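Local coordinates for MIX1 (Leishmania major, PDB 3HA4), which probably serves as a membrane-anchored mitochondrial scaffold that mediates protein-protein interactions, and forms a homodimer through an all-helical, TPR-like domain, at residues Pro35-Arg40 / Ala55-Gln60; Leu43-Lys48 / Leu75-Lys80; Ala67-Pro72 / Lys123-Ile128. All coordinates share one frame; numbering follows the deposited sequence.

Contact 1: residues Pro35-Arg40 / Ala55-Gln60; sequences PLLHQR and ALMWEQ
Gln-60 OE1 and Arg-40 NH1 are joined across the contact by one water molecule, which donates to the amide oxygen at 3.0 Å and accepts from the guanidinium nitrogen NH1 at 3.2 Å. The water lies in the guanidinium plane at its edge, while Leu-36 CD2, from the same helix as the arginine, sits over the centre of one face. The Gln-60 chain runs extended beyond CG, and this brings its amide oxygen out to the water and also to within 3.7 Å of Leu-37 CD1.

Apart from this water bridge the contact is made by carbon and sulfur atoms, together with the amide oxygen already named. Leu-37 has CG anti to the backbone N (chi1 -174°), which carries its CD1 methyl toward the facing helix, 3.9 Å from Met-57 CG; the two side chains slide past each other in opposite directions. Met-57, bent at chi3, sets its SD 3.6 Å from Arg-40 CB. The helix segments 35-40 and 55-60 run roughly antiparallel, 144° between their directions, with the segment axes 10.9 Å apart at closest approach, an arrangement consistent with the TPR-like, helix-turn-helix character of the protein. Leu-37 also packs on Ile-71, which places helix 70-81 beside the pair. The chemistry is thus graded: leucine and methionine are buried, whereas the more exposed Arg-40 and Gln-60 are joined through a single water, so the polar link is indirect and may be less rigid than a direct bond.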
loop_
_atom_site.group_PDB
_atom_site.type_symbol
_atom_site.label_atom_id
_atom_site.label_comp_id
_atom_site.label_asym_id
_atom_site.label_seq_id
_atom_site.Cartn_x
_atom_site.Cartn_y
_atom_site.Cartn_z
ATOM N N PRO A 35 2.746 -11.593 -2.704
ATOM C CA PRO A 35 3.304 -10.504 -3.450
ATOM C C PRO A 35 2.699 -10.303 -4.792
ATOM O O PRO A 35 2.646 -9.211 -5.204
ATOM C CB PRO A 35 4.756 -10.892 -3.542
ATOM C CG PRO A 35 4.967 -11.669 -2.426
ATOM C CD PRO A 35 3.811 -12.488 -2.282
ATOM N N LEU A 36 2.227 -11.328 -5.457
ATOM C CA LEU A 36 1.560 -11.132 -6.723
ATOM C C LEU A 36 0.154 -10.585 -6.544
ATOM O O LEU A 36 -0.327 -9.845 -7.346
ATOM C CB LEU A 36 1.579 -12.414 -7.542
ATOM C CG LEU A 36 0.622 -12.473 -8.722
ATOM C CD1 LEU A 36 1.105 -11.823 -9.967
ATOM C CD2 LEU A 36 0.121 -13.814 -8.997
ATOM N N LEU A 37 -0.469 -10.972 -5.450
ATOM C CA LEU A 37 -1.754 -10.486 -5.022
ATOM C C LEU A 37 -1.710 -9.032 -4.651
ATOM O O LEU A 37 -2.570 -8.280 -4.990
ATOM C CB LEU A 37 -2.244 -11.320 -3.858
ATOM C CG LEU A 37 -3.635 -11.069 -3.326
ATOM C CD1 LEU A 37 -4.644 -11.153 -4.378
ATOM C CD2 LEU A 37 -3.972 -11.942 -2.200
ATOM N N HIS A 38 -0.673 -8.635 -3.957
ATOM C CA HIS A 38 -0.481 -7.259 -3.649
ATOM C C HIS A 38 -0.253 -6.474 -4.916
ATOM O O HIS A 38 -0.776 -5.428 -5.089
ATOM C CB HIS A 38 0.670 -7.096 -2.688
ATOM C CG HIS A 38 1.076 -5.681 -2.479
ATOM N ND1 HIS A 38 1.947 -5.033 -3.310
ATOM C CD2 HIS A 38 0.727 -4.787 -1.538
ATOM C CE1 HIS A 38 2.118 -3.803 -2.890
ATOM N NE2 HIS A 38 1.391 -3.628 -1.816
ATOM N N GLN A 39 0.531 -7.016 -5.807
ATOM C CA GLN A 39 0.789 -6.415 -7.109
ATOM C C GLN A 39 -0.480 -6.273 -7.972
ATOM O O GLN A 39 -0.655 -5.276 -8.679
ATOM C CB GLN A 39 1.877 -7.192 -7.843
ATOM C CG GLN A 39 2.274 -6.616 -9.187
ATOM C CD GLN A 39 3.308 -7.484 -9.892
ATOM O OE1 GLN A 39 4.406 -7.032 -10.216
ATOM N NE2 GLN A 39 2.964 -8.746 -10.111
ATOM N N ARG A 40 -1.385 -7.216 -7.871
ATOM C CA ARG A 40 -2.607 -7.170 -8.615
ATOM C C ARG A 40 -3.554 -6.137 -8.086
ATOM O O ARG A 40 -4.274 -5.508 -8.801
ATOM C CB ARG A 40 -3.250 -8.523 -8.561
ATOM C CG ARG A 40 -2.993 -9.308 -9.743
ATOM C CD ARG A 40 -3.234 -10.746 -9.606
ATOM N NE ARG A 40 -2.505 -11.415 -10.655
ATOM C CZ ARG A 40 -2.665 -12.675 -11.016
ATOM N NH1 ARG A 40 -3.537 -13.434 -10.407
ATOM N NH2 ARG A 40 -1.951 -13.173 -11.988
ATOM N N ALA A 55 -13.613 -8.603 -5.783
ATOM C CA ALA A 55 -14.292 -9.445 -4.812
ATOM C C ALA A 55 -13.477 -10.702 -4.540
ATOM O O ALA A 55 -13.258 -11.079 -3.393
ATOM C CB ALA A 55 -15.688 -9.820 -5.316
ATOM N N LEU A 56 -13.031 -11.342 -5.614
ATOM C CA LEU A 56 -12.266 -12.581 -5.523
ATOM C C LEU A 56 -10.907 -12.314 -4.884
ATOM O O LEU A 56 -10.434 -13.084 -4.038
ATOM C CB LEU A 56 -12.106 -13.189 -6.917
ATOM C CG LEU A 56 -11.375 -14.510 -7.228
ATOM C CD1 LEU A 56 -10.090 -14.261 -8.006
ATOM C CD2 LEU A 56 -11.129 -15.402 -6.001
ATOM N N MET A 57 -10.287 -11.210 -5.289
ATOM C CA MET A 57 -9.001 -10.833 -4.747
ATOM C C MET A 57 -9.132 -10.495 -3.259
ATOM O O MET A 57 -8.262 -10.850 -2.477
ATOM C CB MET A 57 -8.383 -9.687 -5.541
ATOM C CG MET A 57 -7.571 -10.173 -6.728
ATOM S SD MET A 57 -6.648 -8.852 -7.534
ATOM C CE MET A 57 -7.984 -7.863 -8.208
ATOM N N TRP A 58 -10.229 -9.834 -2.883
ATOM C CA TRP A 58 -10.500 -9.497 -1.497
ATOM C C TRP A 58 -10.733 -10.771 -0.700
ATOM O O TRP A 58 -10.172 -10.959 0.387
ATOM C CB TRP A 58 -11.719 -8.570 -1.376
ATOM C CG TRP A 58 -12.145 -8.384 0.061
ATOM C CD1 TRP A 58 -13.407 -8.506 0.579
ATOM C CD2 TRP A 58 -11.287 -8.090 1.168
ATOM N NE1 TRP A 58 -13.387 -8.286 1.937
ATOM C CE2 TRP A 58 -12.097 -8.031 2.323
ATOM C CE3 TRP A 58 -9.912 -7.863 1.292
ATOM C CZ2 TRP A 58 -11.579 -7.748 3.580
ATOM C CZ3 TRP A 58 -9.395 -7.590 2.553
ATOM C CH2 TRP A 58 -10.226 -7.537 3.676
ATOM N N GLU A 59 -11.558 -11.644 -1.267
ATOM C CA GLU A 59 -11.848 -12.959 -0.700
ATOM C C GLU A 59 -10.589 -13.781 -0.514
ATOM O O GLU A 59 -10.426 -14.465 0.490
ATOM C CB GLU A 59 -12.824 -13.713 -1.599
ATOM C CG GLU A 59 -13.473 -14.875 -0.895
ATOM C CD GLU A 59 -13.960 -14.479 0.479
ATOM O OE1 GLU A 59 -13.501 -15.101 1.470
ATOM O OE2 GLU A 59 -14.779 -13.525 0.557
ATOM N N GLN A 60 -9.680 -13.697 -1.478
ATOM C CA GLN A 60 -8.398 -14.368 -1.326
ATOM C C GLN A 60 -7.594 -13.821 -0.157
ATOM O O GLN A 60 -6.896 -14.584 0.515
ATOM C CB GLN A 60 -7.575 -14.330 -2.618
ATOM C CG GLN A 60 -8.249 -15.057 -3.768
ATOM C CD GLN A 60 -7.561 -14.840 -5.103
ATOM O OE1 GLN A 60 -7.060 -13.761 -5.388
ATOM N NE2 GLN A 60 -7.538 -15.877 -5.928
HETATM O O HOH W 1 -5.494 -13.065 -7.906
#

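Contact 2: residues Leu43-Lys48 / Leu75-Lys80; sequences LLREGK and LTQVLK
Arg-45 and Gln-77 lie side by side and point the same way, joining the turn that follows helix 34-42 to helix 70-81 of the TPR-like helical array. Their flat ends are not stacked: guanidinium and amide planes stand 79° apart, and it is the aliphatic part of the glutamine that meets the arginine. Gln-77 CB comes over one guanidinium face, 3.6 Å from Arg-45 NE, and CG lies above the same group toward its rim, 3.8 Å from NH1. A bend of the arginine at chi3 (86°) turns the guanidinium alongside the glutamine, whose own bend at chi2 (-38°) sends the amide back to its helix, where NE2 bonds to Leu-73 O.

The charge of Arg-45 is met by carboxylates: NH1 forms a salt bridge with Glu-74 of the same chain and NH2 another with Glu-74 of the second subunit, so Arg-45 itself forms part of the dimer interface. The neighbouring Leu-44, which is buried, directs its CB at Val-78 CG2, 4.1 Å away, and its side chain also packs on Met-57 of helix 54-64. The tightest approach between the segments is that of Arg-45 CD to Gln-77 CB, at 3.4 Å.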
loop_
_atom_site.group_PDB
_atom_site.type_symbol
_atom_site.label_atom_id
_atom_site.label_comp_id
_atom_site.label_asym_id
_atom_site.label_seq_id
_atom_site.Cartn_x
_atom_site.Cartn_y
_atom_site.Cartn_z
ATOM N N LEU A 43 -2.585 -2.418 -9.007
ATOM C CA LEU A 43 -2.855 -2.048 -10.361
ATOM C C LEU A 43 -4.203 -1.401 -10.445
ATOM O O LEU A 43 -4.480 -0.677 -11.343
ATOM C CB LEU A 43 -2.901 -3.309 -11.178
ATOM C CG LEU A 43 -2.086 -3.713 -12.381
ATOM C CD1 LEU A 43 -0.811 -3.036 -12.567
ATOM C CD2 LEU A 43 -1.912 -5.140 -12.283
ATOM N N LEU A 44 -5.054 -1.675 -9.489
ATOM C CA LEU A 44 -6.414 -1.239 -9.572
ATOM C C LEU A 44 -6.598 0.249 -9.506
ATOM O O LEU A 44 -7.389 0.779 -10.217
ATOM C CB LEU A 44 -7.256 -1.895 -8.499
ATOM C CG LEU A 44 -7.593 -3.349 -8.644
ATOM C CD1 LEU A 44 -8.112 -3.831 -7.367
ATOM C CD2 LEU A 44 -8.591 -3.461 -9.644
ATOM N N ARG A 45 -5.885 0.921 -8.636
ATOM C CA ARG A 45 -6.082 2.338 -8.470
ATOM C C ARG A 45 -5.653 3.139 -9.660
ATOM O O ARG A 45 -5.981 4.288 -9.781
ATOM C CB ARG A 45 -5.350 2.833 -7.248
ATOM C CG ARG A 45 -6.172 3.724 -6.370
ATOM C CD ARG A 45 -5.656 3.667 -4.989
ATOM N NE ARG A 45 -4.572 4.599 -4.752
ATOM C CZ ARG A 45 -3.445 4.295 -4.136
ATOM N NH1 ARG A 45 -3.214 3.081 -3.685
ATOM N NH2 ARG A 45 -2.542 5.220 -3.985
ATOM N N GLU A 46 -4.906 2.526 -10.547
ATOM C CA GLU A 46 -4.461 3.205 -11.730
ATOM C C GLU A 46 -5.275 2.799 -12.925
ATOM O O GLU A 46 -4.966 3.167 -14.034
ATOM C CB GLU A 46 -3.007 2.898 -11.993
ATOM C CG GLU A 46 -2.535 3.437 -13.279
ATOM C CD GLU A 46 -2.329 4.913 -13.240
ATOM O OE1 GLU A 46 -1.992 5.412 -12.185
ATOM O OE2 GLU A 46 -2.503 5.574 -14.255
ATOM N N GLY A 47 -6.320 2.030 -12.683
ATOM C CA GLY A 47 -7.184 1.534 -13.719
ATOM C C GLY A 47 -6.474 0.644 -14.696
ATOM O O GLY A 47 -6.720 0.718 -15.867
ATOM N N LYS A 48 -5.596 -0.206 -14.223
ATOM C CA LYS A 48 -4.835 -1.056 -15.103
ATOM C C LYS A 48 -4.940 -2.508 -14.695
ATOM O O LYS A 48 -4.263 -3.370 -15.240
ATOM C CB LYS A 48 -3.383 -0.641 -15.077
ATOM C CG LYS A 48 -3.021 0.362 -16.109
ATOM C CD LYS A 48 -1.648 0.102 -16.635
ATOM C CE LYS A 48 -1.301 1.096 -17.703
ATOM N NZ LYS A 48 -2.393 2.055 -17.917
ATOM N N LEU A 75 -6.711 -1.576 -0.667
ATOM C CA LEU A 75 -8.140 -1.639 -0.941
ATOM C C LEU A 75 -8.907 -0.429 -0.392
ATOM O O LEU A 75 -9.850 0.057 -1.028
ATOM C CB LEU A 75 -8.723 -2.935 -0.376
ATOM C CG LEU A 75 -8.907 -4.135 -1.303
ATOM C CD1 LEU A 75 -8.319 -3.892 -2.677
ATOM C CD2 LEU A 75 -8.313 -5.360 -0.666
ATOM N N THR A 76 -8.512 0.054 0.787
ATOM C CA THR A 76 -9.138 1.242 1.351
ATOM C C THR A 76 -8.996 2.423 0.394
ATOM O O THR A 76 -9.957 3.154 0.166
ATOM C CB THR A 76 -8.548 1.628 2.717
ATOM O OG1 THR A 76 -8.788 0.578 3.653
ATOM C CG2 THR A 76 -9.200 2.895 3.231
ATOM N N GLN A 77 -7.799 2.609 -0.161
ATOM C CA GLN A 77 -7.599 3.638 -1.193
ATOM C C GLN A 77 -8.490 3.385 -2.417
ATOM O O GLN A 77 -9.033 4.330 -2.990
ATOM C CB GLN A 77 -6.125 3.748 -1.628
ATOM C CG GLN A 77 -5.113 3.842 -0.490
ATOM C CD GLN A 77 -5.610 4.676 0.689
ATOM O OE1 GLN A 77 -6.154 5.773 0.525
ATOM N NE2 GLN A 77 -5.427 4.147 1.885
ATOM N N VAL A 78 -8.641 2.120 -2.818
ATOM C CA VAL A 78 -9.596 1.793 -3.883
ATOM C C VAL A 78 -11.019 2.227 -3.507
ATOM O O VAL A 78 -11.681 2.906 -4.279
ATOM C CB VAL A 78 -9.545 0.302 -4.320
ATOM C CG1 VAL A 78 -10.636 -0.004 -5.331
ATOM C CG2 VAL A 78 -8.188 -0.034 -4.912
ATOM N N LEU A 79 -11.480 1.863 -2.313
ATOM C CA LEU A 79 -12.807 2.293 -1.860
ATOM C C LEU A 79 -12.909 3.819 -1.686
ATOM O O LEU A 79 -13.918 4.429 -2.038
ATOM C CB LEU A 79 -13.189 1.585 -0.566
ATOM C CG LEU A 79 -13.158 0.069 -0.657
ATOM C CD1 LEU A 79 -13.432 -0.572 0.705
ATOM C CD2 LEU A 79 -14.169 -0.371 -1.693
ATOM N N LYS A 80 -11.863 4.430 -1.144
ATOM C CA LYS A 80 -11.786 5.884 -0.995
ATOM C C LYS A 80 -11.930 6.649 -2.318
ATOM O O LYS A 80 -12.823 7.483 -2.486
ATOM C CB LYS A 80 -10.440 6.240 -0.378
ATOM C CG LYS A 80 -10.371 7.563 0.362
ATOM C CD LYS A 80 -9.170 7.546 1.314
ATOM C CE LYS A 80 -8.834 8.920 1.827
ATOM N NZ LYS A 80 -7.613 8.862 2.677
#

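Contact 3: residues Ala67-Pro72 / Lys123-Ile128; sequences ADWLIP and KDVEEI
Trp-69 holds its CG between the backbone N and the carbonyl carbon (chi1 56°), and with chi2 at -85° the indole is presented broadside to helix 123-137. Val-125, with CG1 anti to its own backbone N, extends that methyl over the indole. The two side chains cross at about a right angle. Val-125 CG1 stands 4.0 Å from the centroid of the five-membered ring of Trp-69 and 17° off its normal, a CH-pi contact over the face. The ring atom closest to this methyl is Trp-69 CE2, 3.8 Å from Val-125 CG1. The other valine methyl, CG2, extends the same contact onto the six-membered ring, 3.9 Å from Trp-69 CZ2. One helical turn later, Ile-128 CG2 approaches Trp-69 CZ3 obliquely, at 4.1 Å, adding a second branched side chain at the far part of the six-membered ring.

The tryptophan sits where the loop from helix 54-64 enters helix 70-81, and Asp-68 just before it caps that helix in the manner of an N-cap. Ile-71 N bonds to Asp-68 OD2 at 3.0 Å, meeting the oxygen from above the carboxylate plane, while Leu-70 N makes a weaker bond to OD1. OD2 has a second donor in Trp-34 NE1 on helix 34-42, so one carboxylate ties the helix start to another part of the TPR-like array; the helix-end amides probably stabilise its negative charge.

Trp-69 NE1 donates to Gly-119 O in the loop before helix 123-137, which probably limits rotation of the ring, with Val-125 packed over its face. Leu-105 of helix 94-109 also packs on Trp-69, and Ile-128 continues beyond the contact onto Leu-70 of the second subunit.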
loop_
_atom_site.group_PDB
_atom_site.type_symbol
_atom_site.label_atom_id
_atom_site.label_comp_id
_atom_site.label_asym_id
_atom_site.label_seq_id
_atom_site.Cartn_x
_atom_site.Cartn_y
_atom_site.Cartn_z
ATOM N N ALA A 67 -4.367 -11.766 8.459
ATOM C CA ALA A 67 -3.541 -10.949 9.347
ATOM C C ALA A 67 -2.838 -9.794 8.654
ATOM O O ALA A 67 -2.213 -8.972 9.322
ATOM C CB ALA A 67 -2.524 -11.800 10.087
ATOM N N ASP A 68 -2.937 -9.719 7.329
ATOM C CA ASP A 68 -2.272 -8.653 6.578
ATOM C C ASP A 68 -3.005 -7.308 6.652
ATOM O O ASP A 68 -4.244 -7.255 6.645
ATOM C CB ASP A 68 -2.108 -9.044 5.110
ATOM C CG ASP A 68 -1.333 -8.000 4.314
ATOM O OD1 ASP A 68 -0.282 -7.529 4.819
ATOM O OD2 ASP A 68 -1.778 -7.648 3.197
ATOM N N TRP A 69 -2.236 -6.222 6.694
ATOM C CA TRP A 69 -2.819 -4.868 6.730
ATOM C C TRP A 69 -2.541 -4.121 5.426
ATOM O O TRP A 69 -3.273 -3.201 5.063
ATOM C CB TRP A 69 -2.283 -4.050 7.933
ATOM C CG TRP A 69 -0.800 -3.972 7.921
ATOM C CD1 TRP A 69 0.066 -4.885 8.434
ATOM C CD2 TRP A 69 0.002 -2.965 7.297
ATOM N NE1 TRP A 69 1.361 -4.501 8.184
ATOM C CE2 TRP A 69 1.347 -3.322 7.489
ATOM C CE3 TRP A 69 -0.288 -1.787 6.609
ATOM C CZ2 TRP A 69 2.400 -2.541 7.028
ATOM C CZ3 TRP A 69 0.759 -1.018 6.145
ATOM C CH2 TRP A 69 2.086 -1.395 6.362
ATOM N N LEU A 70 -1.476 -4.517 4.733
ATOM C CA LEU A 70 -1.021 -3.804 3.544
ATOM C C LEU A 70 -2.061 -3.826 2.429
ATOM O O LEU A 70 -2.418 -2.790 1.864
ATOM C CB LEU A 70 0.304 -4.382 3.042
ATOM C CG LEU A 70 1.041 -3.564 1.980
ATOM C CD1 LEU A 70 0.943 -2.066 2.268
ATOM C CD2 LEU A 70 2.496 -3.991 1.886
ATOM N N ILE A 71 -2.558 -5.012 2.117
ATOM C CA ILE A 71 -3.553 -5.125 1.072
ATOM C C ILE A 71 -4.848 -4.399 1.454
ATOM O O ILE A 71 -5.397 -3.654 0.643
ATOM C CB ILE A 71 -3.765 -6.595 0.657
ATOM C CG1 ILE A 71 -2.531 -7.068 -0.122
ATOM C CG2 ILE A 71 -5.051 -6.749 -0.168
ATOM C CD1 ILE A 71 -2.598 -8.494 -0.634
ATOM N N PRO A 72 -5.329 -4.591 2.698
ATOM C CA PRO A 72 -6.505 -3.823 3.147
ATOM C C PRO A 72 -6.305 -2.310 3.081
ATOM O O PRO A 72 -7.243 -1.580 2.756
ATOM C CB PRO A 72 -6.691 -4.287 4.589
ATOM C CG PRO A 72 -6.177 -5.698 4.566
ATOM C CD PRO A 72 -4.984 -5.662 3.648
ATOM N N LYS A 123 4.727 0.754 15.586
ATOM C CA LYS A 123 3.789 1.685 16.128
ATOM C C LYS A 123 3.320 2.656 15.091
ATOM O O LYS A 123 2.258 3.175 15.164
ATOM C CB LYS A 123 4.454 2.364 17.316
ATOM C CG LYS A 123 5.226 1.342 18.200
ATOM C CD LYS A 123 6.751 1.541 18.233
ATOM C CE LYS A 123 7.484 0.817 17.136
ATOM N NZ LYS A 123 8.262 -0.292 17.693
ATOM N N ASP A 124 4.150 2.872 14.108
ATOM C CA ASP A 124 3.823 3.679 12.977
ATOM C C ASP A 124 2.802 2.987 12.142
ATOM O O ASP A 124 1.972 3.603 11.565
ATOM C CB ASP A 124 5.057 3.831 12.133
ATOM C CG ASP A 124 5.870 4.984 12.521
ATOM O OD1 ASP A 124 5.321 6.062 12.677
ATOM O OD2 ASP A 124 7.066 4.806 12.658
ATOM N N VAL A 125 2.913 1.680 12.060
ATOM C CA VAL A 125 2.033 0.891 11.266
ATOM C C VAL A 125 0.684 0.885 11.892
ATOM O O VAL A 125 -0.284 0.860 11.206
ATOM C CB VAL A 125 2.502 -0.527 11.173
ATOM C CG1 VAL A 125 1.415 -1.374 10.789
ATOM C CG2 VAL A 125 3.571 -0.643 10.194
ATOM N N GLU A 126 0.618 0.928 13.206
ATOM C CA GLU A 126 -0.653 0.889 13.857
ATOM C C GLU A 126 -1.342 2.177 13.706
ATOM O O GLU A 126 -2.513 2.251 13.881
ATOM C CB GLU A 126 -0.494 0.647 15.315
ATOM C CG GLU A 126 -1.582 1.287 16.067
ATOM C CD GLU A 126 -1.712 0.746 17.433
ATOM O OE1 GLU A 126 -2.580 1.222 18.165
ATOM O OE2 GLU A 126 -0.944 -0.152 17.788
ATOM N N GLU A 127 -0.598 3.214 13.397
ATOM C CA GLU A 127 -1.159 4.524 13.210
ATOM C C GLU A 127 -1.711 4.702 11.824
ATOM O O GLU A 127 -2.713 5.296 11.653
ATOM C CB GLU A 127 -0.096 5.580 13.476
ATOM C CG GLU A 127 0.071 5.986 14.921
ATOM C CD GLU A 127 1.200 6.967 15.138
ATOM O OE1 GLU A 127 1.327 7.898 14.351
ATOM O OE2 GLU A 127 1.959 6.827 16.096
ATOM N N ILE A 128 -1.020 4.198 10.829
ATOM C CA ILE A 128 -1.469 4.220 9.463
ATOM C C ILE A 128 -2.736 3.407 9.266
ATOM O O ILE A 128 -3.537 3.729 8.439
ATOM C CB ILE A 128 -0.335 3.779 8.539
ATOM C CG1 ILE A 128 -0.410 4.505 7.228
ATOM C CG2 ILE A 128 -0.344 2.337 8.295
ATOM C CD1 ILE A 128 0.546 4.036 6.266
#

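In the fold
Helix 70-81 ties the three contacts together: contact 3 uses its start, contact 2 its later turns, and contact 1 packs against it through Leu-37, His-38 and Trp-58. The centres of contact 1 and contact 2 are about 12 Å apart, those of contact 1 and contact 3 about 16 Å, and those of contact 2 and contact 3 about 17 Å. Along the chain, contact 1 closes before contact 3 opens, whereas the segments of contact 2 alternate with those of both others. The 67-72 / 123-128 pair brings in the last helix of the array. All three reach the second subunit, consistent with a homodimer in which residues of the same helices serve both internal packing and the subunit interface.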